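Local coordinates for protein muramidase (Sodiomyces alcalophilus, PDB 6ZM8) that probably hydrolyses the glycan strands of bacterial peptidoglycan, as a fungal muramidase (lysozyme) of glycoside hydrolase family 25, at residues R1-T13 and A19-A31. Sequence-based numbering, arbitrary orientation.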
loop_
_atom_site.group_PDB
_atom_site.type_symbol
_atom_site.label_atom_id
_atom_site.label_comp_id
_atom_site.label_asym_id
_atom_site.label_seq_id
_atom_site.Cartn_x
_atom_site.Cartn_y
_atom_site.Cartn_z
ATOM N N ARG A 1 -9.140 12.129 -11.580
ATOM C CA ARG A 1 -8.976 11.131 -10.577
ATOM C C ARG A 1 -9.638 9.846 -11.015
ATOM O O ARG A 1 -10.599 9.935 -11.787
ATOM C CB ARG A 1 -9.740 11.634 -9.356
ATOM C CG ARG A 1 -8.989 11.619 -8.074
ATOM C CD ARG A 1 -9.518 12.652 -7.092
ATOM N NE ARG A 1 -10.976 12.702 -7.061
ATOM C CZ ARG A 1 -11.701 13.415 -6.189
ATOM N NH1 ARG A 1 -13.032 13.418 -6.219
ATOM N NH2 ARG A 1 -11.082 14.148 -5.284
ATOM N N ILE A 2 -9.155 8.703 -10.518
ATOM C CA ILE A 2 -9.742 7.395 -10.785
ATOM C C ILE A 2 -10.134 6.772 -9.461
ATOM O O ILE A 2 -9.320 6.774 -8.526
ATOM C CB ILE A 2 -8.788 6.493 -11.571
ATOM C CG1 ILE A 2 -8.578 7.112 -12.969
ATOM C CG2 ILE A 2 -9.308 5.068 -11.661
ATOM C CD1 ILE A 2 -7.609 6.336 -13.831
ATOM N N PRO A 3 -11.336 6.182 -9.340
ATOM C CA PRO A 3 -11.718 5.516 -8.096
ATOM C C PRO A 3 -11.132 4.114 -7.978
ATOM O O PRO A 3 -11.057 3.368 -8.959
ATOM C CB PRO A 3 -13.265 5.427 -8.176
ATOM C CG PRO A 3 -13.618 5.808 -9.552
ATOM C CD PRO A 3 -12.444 6.169 -10.312
ATOM N N GLY A 4 -10.839 3.744 -6.739
ATOM C CA GLY A 4 -10.523 2.373 -6.414
ATOM C C GLY A 4 -10.730 2.157 -4.919
ATOM O O GLY A 4 -11.367 2.947 -4.236
ATOM N N PHE A 5 -10.193 1.033 -4.417
ATOM C CA PHE A 5 -10.534 0.626 -3.060
ATOM C C PHE A 5 -9.458 -0.336 -2.541
ATOM O O PHE A 5 -8.511 -0.677 -3.245
ATOM C CB PHE A 5 -11.975 0.062 -2.978
ATOM C CG PHE A 5 -12.248 -1.269 -3.632
ATOM C CD1 PHE A 5 -12.259 -1.431 -5.019
ATOM C CD2 PHE A 5 -12.568 -2.368 -2.853
ATOM C CE1 PHE A 5 -12.593 -2.640 -5.599
ATOM C CE2 PHE A 5 -12.921 -3.586 -3.423
ATOM C CZ PHE A 5 -12.949 -3.712 -4.802
ATOM N N ASP A 6 -9.613 -0.745 -1.282
ATOM C CA ASP A 6 -8.714 -1.746 -0.723
ATOM C C ASP A 6 -9.478 -2.591 0.289
ATOM O O ASP A 6 -10.465 -2.162 0.888
ATOM C CB ASP A 6 -7.430 -1.136 -0.108
ATOM C CG ASP A 6 -7.714 -0.178 1.027
ATOM O OD1 ASP A 6 -7.950 -0.684 2.160
ATOM O OD2 ASP A 6 -7.725 1.053 0.785
ATOM N N ILE A 7 -8.995 -3.818 0.408
ATOM C CA ILE A 7 -9.629 -4.875 1.206
ATOM C C ILE A 7 -8.549 -5.741 1.853
ATOM O O ILE A 7 -7.387 -5.790 1.435
ATOM C CB ILE A 7 -10.570 -5.740 0.342
ATOM C CG1 ILE A 7 -9.801 -6.411 -0.815
ATOM C CG2 ILE A 7 -11.766 -4.928 -0.147
ATOM C CD1 ILE A 7 -10.693 -7.146 -1.799
ATOM N N SER A 8 -9.007 -6.463 2.872
ATOM C CA SER A 8 -8.192 -7.436 3.596
ATOM C C SER A 8 -9.078 -8.609 3.968
ATOM O O SER A 8 -10.247 -8.699 3.557
ATOM C CB SER A 8 -7.580 -6.820 4.841
ATOM O OG SER A 8 -8.587 -6.596 5.812
ATOM N N GLY A 9 -8.555 -9.509 4.799
ATOM C CA GLY A 9 -9.370 -10.611 5.311
ATOM C C GLY A 9 -10.468 -10.142 6.236
ATOM O O GLY A 9 -11.305 -10.992 6.638
ATOM N N TRP A 10 -10.539 -8.888 6.617
ATOM C CA TRP A 10 -11.669 -8.364 7.375
ATOM C C TRP A 10 -12.960 -8.402 6.555
ATOM O O TRP A 10 -14.026 -8.441 7.147
ATOM C CB TRP A 10 -11.349 -6.923 7.819
ATOM C CG TRP A 10 -12.182 -6.374 8.907
ATOM C CD1 TRP A 10 -13.217 -5.490 8.767
ATOM C CD2 TRP A 10 -12.079 -6.654 10.296
ATOM N NE1 TRP A 10 -13.782 -5.220 9.979
ATOM C CE2 TRP A 10 -13.111 -5.933 10.936
ATOM C CE3 TRP A 10 -11.259 -7.464 11.067
ATOM C CZ2 TRP A 10 -13.319 -5.981 12.300
ATOM C CZ3 TRP A 10 -11.454 -7.493 12.445
ATOM C CH2 TRP A 10 -12.463 -6.748 13.039
ATOM N N GLN A 11 -12.855 -8.327 5.220
ATOM C CA GLN A 11 -14.023 -8.265 4.331
ATOM C C GLN A 11 -14.376 -9.659 3.872
ATOM O O GLN A 11 -13.652 -10.230 3.060
ATOM C CB GLN A 11 -13.724 -7.406 3.097
ATOM C CG GLN A 11 -13.810 -5.915 3.344
ATOM C CD GLN A 11 -12.757 -5.367 4.235
ATOM O OE1 GLN A 11 -11.574 -5.456 3.946
ATOM N NE2 GLN A 11 -13.240 -4.730 5.308
ATOM N N PRO A 12 -15.543 -10.207 4.237
ATOM C CA PRO A 12 -15.913 -11.538 3.799
ATOM C C PRO A 12 -16.191 -11.570 2.318
ATOM O O PRO A 12 -16.059 -12.628 1.754
ATOM C CB PRO A 12 -17.200 -11.867 4.597
ATOM C CG PRO A 12 -17.769 -10.515 4.961
ATOM C CD PRO A 12 -16.554 -9.653 5.166
ATOM N N THR A 13 -16.713 -10.492 1.749
ATOM C CA THR A 13 -17.417 -10.481 0.461
ATOM C C THR A 13 -16.898 -9.326 -0.392
ATOM O O THR A 13 -17.050 -8.181 0.020
ATOM C CB THR A 13 -18.966 -10.452 0.694
ATOM O OG1 THR A 13 -19.297 -11.396 1.748
ATOM C CG2 THR A 13 -19.689 -10.685 -0.606
ATOM N N ALA A 19 -18.092 -4.153 -8.369
ATOM C CA ALA A 19 -17.148 -3.056 -8.148
ATOM C C ALA A 19 -16.773 -2.389 -9.470
ATOM O O ALA A 19 -16.686 -1.147 -9.541
ATOM C CB ALA A 19 -15.936 -3.570 -7.420
ATOM N N TYR A 20 -16.529 -3.180 -10.516
ATOM C CA TYR A 20 -16.173 -2.569 -11.800
ATOM C C TYR A 20 -17.375 -1.742 -12.314
ATOM O O TYR A 20 -17.193 -0.621 -12.847
ATOM C CB TYR A 20 -15.768 -3.665 -12.805
ATOM C CG TYR A 20 -15.096 -3.082 -14.030
ATOM C CD1 TYR A 20 -15.834 -2.656 -15.117
ATOM C CD2 TYR A 20 -13.735 -2.976 -14.078
ATOM C CE1 TYR A 20 -15.239 -2.080 -16.201
ATOM C CE2 TYR A 20 -13.114 -2.429 -15.182
ATOM C CZ TYR A 20 -13.864 -1.967 -16.238
ATOM O OH TYR A 20 -13.271 -1.405 -17.338
ATOM N N ALA A 21 -18.598 -2.259 -12.162
ATOM C CA ALA A 21 -19.791 -1.530 -12.582
ATOM C C ALA A 21 -19.952 -0.215 -11.801
ATOM O O ALA A 21 -20.489 0.757 -12.331
ATOM C CB ALA A 21 -21.011 -2.424 -12.454
ATOM N N ASN A 22 -19.509 -0.197 -10.553
ATOM C CA ASN A 22 -19.522 1.015 -9.737
ATOM C C ASN A 22 -18.570 2.080 -10.276
ATOM O O ASN A 22 -18.663 3.243 -9.893
ATOM C CB ASN A 22 -19.120 0.643 -8.301
ATOM C CG ASN A 22 -19.345 1.751 -7.295
ATOM O OD1 ASN A 22 -20.429 2.347 -7.241
ATOM N ND2 ASN A 22 -18.354 2.006 -6.446
ATOM N N GLY A 23 -17.620 1.676 -11.104
ATOM C CA GLY A 23 -16.620 2.586 -11.647
ATOM C C GLY A 23 -15.255 2.428 -11.044
ATOM O O GLY A 23 -14.322 3.156 -11.448
ATOM N N ASP A 24 -15.093 1.530 -10.065
ATOM C CA ASP A 24 -13.772 1.297 -9.502
ATOM C C ASP A 24 -12.878 0.606 -10.548
ATOM O O ASP A 24 -13.334 -0.236 -11.303
ATOM C CB ASP A 24 -13.899 0.441 -8.245
ATOM C CG ASP A 24 -14.704 1.214 -7.196
ATOM O OD1 ASP A 24 -14.203 2.262 -6.762
ATOM O OD2 ASP A 24 -15.812 0.738 -6.844
ATOM N N ARG A 25 -11.581 0.974 -10.519
ATOM C CA ARG A 25 -10.659 0.466 -11.524
ATOM C C ARG A 25 -9.397 -0.170 -10.944
ATOM O O ARG A 25 -8.680 -0.860 -11.674
ATOM C CB ARG A 25 -10.286 1.555 -12.537
ATOM C CG ARG A 25 -11.487 2.030 -13.365
ATOM C CD ARG A 25 -11.916 0.985 -14.392
ATOM N NE ARG A 25 -13.082 1.402 -15.178
ATOM C CZ ARG A 25 -14.340 1.123 -14.888
ATOM N NH1 ARG A 25 -14.668 0.506 -13.762
ATOM N NH2 ARG A 25 -15.283 1.481 -15.748
ATOM N N PHE A 26 -9.120 0.076 -9.664
ATOM C CA PHE A 26 -7.964 -0.556 -9.031
ATOM C C PHE A 26 -8.357 -0.979 -7.618
ATOM O O PHE A 26 -9.274 -0.434 -7.011
ATOM C CB PHE A 26 -6.732 0.370 -9.022
ATOM C CG PHE A 26 -6.893 1.588 -8.146
ATOM C CD1 PHE A 26 -6.535 1.547 -6.798
ATOM C CD2 PHE A 26 -7.467 2.764 -8.657
ATOM C CE1 PHE A 26 -6.747 2.651 -5.980
ATOM C CE2 PHE A 26 -7.679 3.855 -7.837
ATOM C CZ PHE A 26 -7.319 3.809 -6.512
ATOM N N VAL A 27 -7.579 -1.943 -7.120
ATOM C CA VAL A 27 -7.784 -2.446 -5.758
ATOM C C VAL A 27 -6.418 -2.853 -5.196
ATOM O O VAL A 27 -5.624 -3.477 -5.880
ATOM C CB VAL A 27 -8.814 -3.586 -5.738
ATOM C CG1 VAL A 27 -8.361 -4.792 -6.556
ATOM C CG2 VAL A 27 -9.172 -3.997 -4.300
ATOM N N TYR A 28 -6.217 -2.522 -3.919
ATOM C CA TYR A 28 -5.111 -3.055 -3.118
ATOM C C TYR A 28 -5.662 -4.072 -2.128
ATOM O O TYR A 28 -6.717 -3.875 -1.531
ATOM C CB TYR A 28 -4.346 -1.943 -2.371
ATOM C CG TYR A 28 -3.142 -1.413 -3.106
ATOM C CD1 TYR A 28 -2.000 -2.188 -3.215
ATOM C CD2 TYR A 28 -3.130 -0.146 -3.674
ATOM C CE1 TYR A 28 -0.857 -1.725 -3.871
ATOM C CE2 TYR A 28 -1.988 0.340 -4.329
ATOM C CZ TYR A 28 -0.858 -0.460 -4.427
ATOM O OH TYR A 28 0.221 0.056 -5.100
ATOM N N ILE A 29 -4.894 -5.150 -1.942
ATOM C CA ILE A 29 -5.362 -6.330 -1.213
ATOM C C ILE A 29 -4.290 -6.724 -0.207
ATOM O O ILE A 29 -3.125 -6.903 -0.565
ATOM C CB ILE A 29 -5.626 -7.487 -2.193
ATOM C CG1 ILE A 29 -6.678 -7.077 -3.229
ATOM C CG2 ILE A 29 -6.062 -8.739 -1.440
ATOM C CD1 ILE A 29 -6.780 -8.033 -4.411
ATOM N N LYS A 30 -4.673 -6.904 1.064
ATOM C CA LYS A 30 -3.670 -7.274 2.056
ATOM C C LYS A 30 -3.114 -8.654 1.750
ATOM O O LYS A 30 -3.874 -9.636 1.597
ATOM C CB LYS A 30 -4.259 -7.304 3.457
ATOM C CG LYS A 30 -3.190 -7.560 4.531
ATOM C CD LYS A 30 -3.710 -7.375 5.934
ATOM C CE LYS A 30 -2.645 -7.714 6.970
ATOM N NZ LYS A 30 -3.138 -7.470 8.327
ATOM N N ALA A 31 -1.781 -8.764 1.714
ATOM C CA ALA A 31 -1.107 -10.046 1.540
ATOM C C ALA A 31 -0.531 -10.529 2.855
ATOM O O ALA A 31 -0.785 -11.714 3.234
ATOM C CB ALA A 31 -0.026 -9.979 0.481
#
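Strand 2-7 and the 26-31 part of strand 26-33 are the parallel pair of the first beta-alpha-beta unit in this family 25 barrel, the axes of these segments 4.6 Å apart and the strands joined through helix 16-22. The ladder alternates: Phe5 N gives to Phe26 O, Phe5 O takes Tyr28 N (3.0 Å), Ile7 N gives to Tyr28 O, and Ile7 O takes Lys30 N. Ahead of it, Arg25 N reaches Pro3 O at 2.9 Å. On the helix-covered face, Phe5 lies alongside Val27. Its CG stands between backbone N and carbonyl carbon (chi1 70°), which brings the ring over the neighbouring strand, with Val27 CG2 3.7 Å from its centroid, nearly on the ring normal. Ala19 CB of the helix meets Phe5 CE1 at 3.9 Å, and farther along Ile7 CG1 rests against Ile29 CG1 at 4.0 Å. On the other face, Phe26 leans back across the first strand: Gly4 CA sits 3.5 Å from the ring centroid, a CH-pi contact, while Ile2 O lies at the ring edge, 3.4 Å from Phe26 CE2. A leucine here has no flat face, so Gly4 CA would probably lose its CH-pi partner and a gap would be likely to open beside the backbone of 2-4. Asp6 and Tyr28 share this inner face, touching through their CB atoms; Asp6 OD2 accepts hydrogen bonds from Asn192 ND2 and Gln180 NE2, and the Tyr28 ring stacks with Trp158. Strand 190-194 flanks 2-7 antiparallel, strand 55-61 continues the sheet beyond 26-33, and helix 42-51 packs on Ile7, Val27 and Ile29.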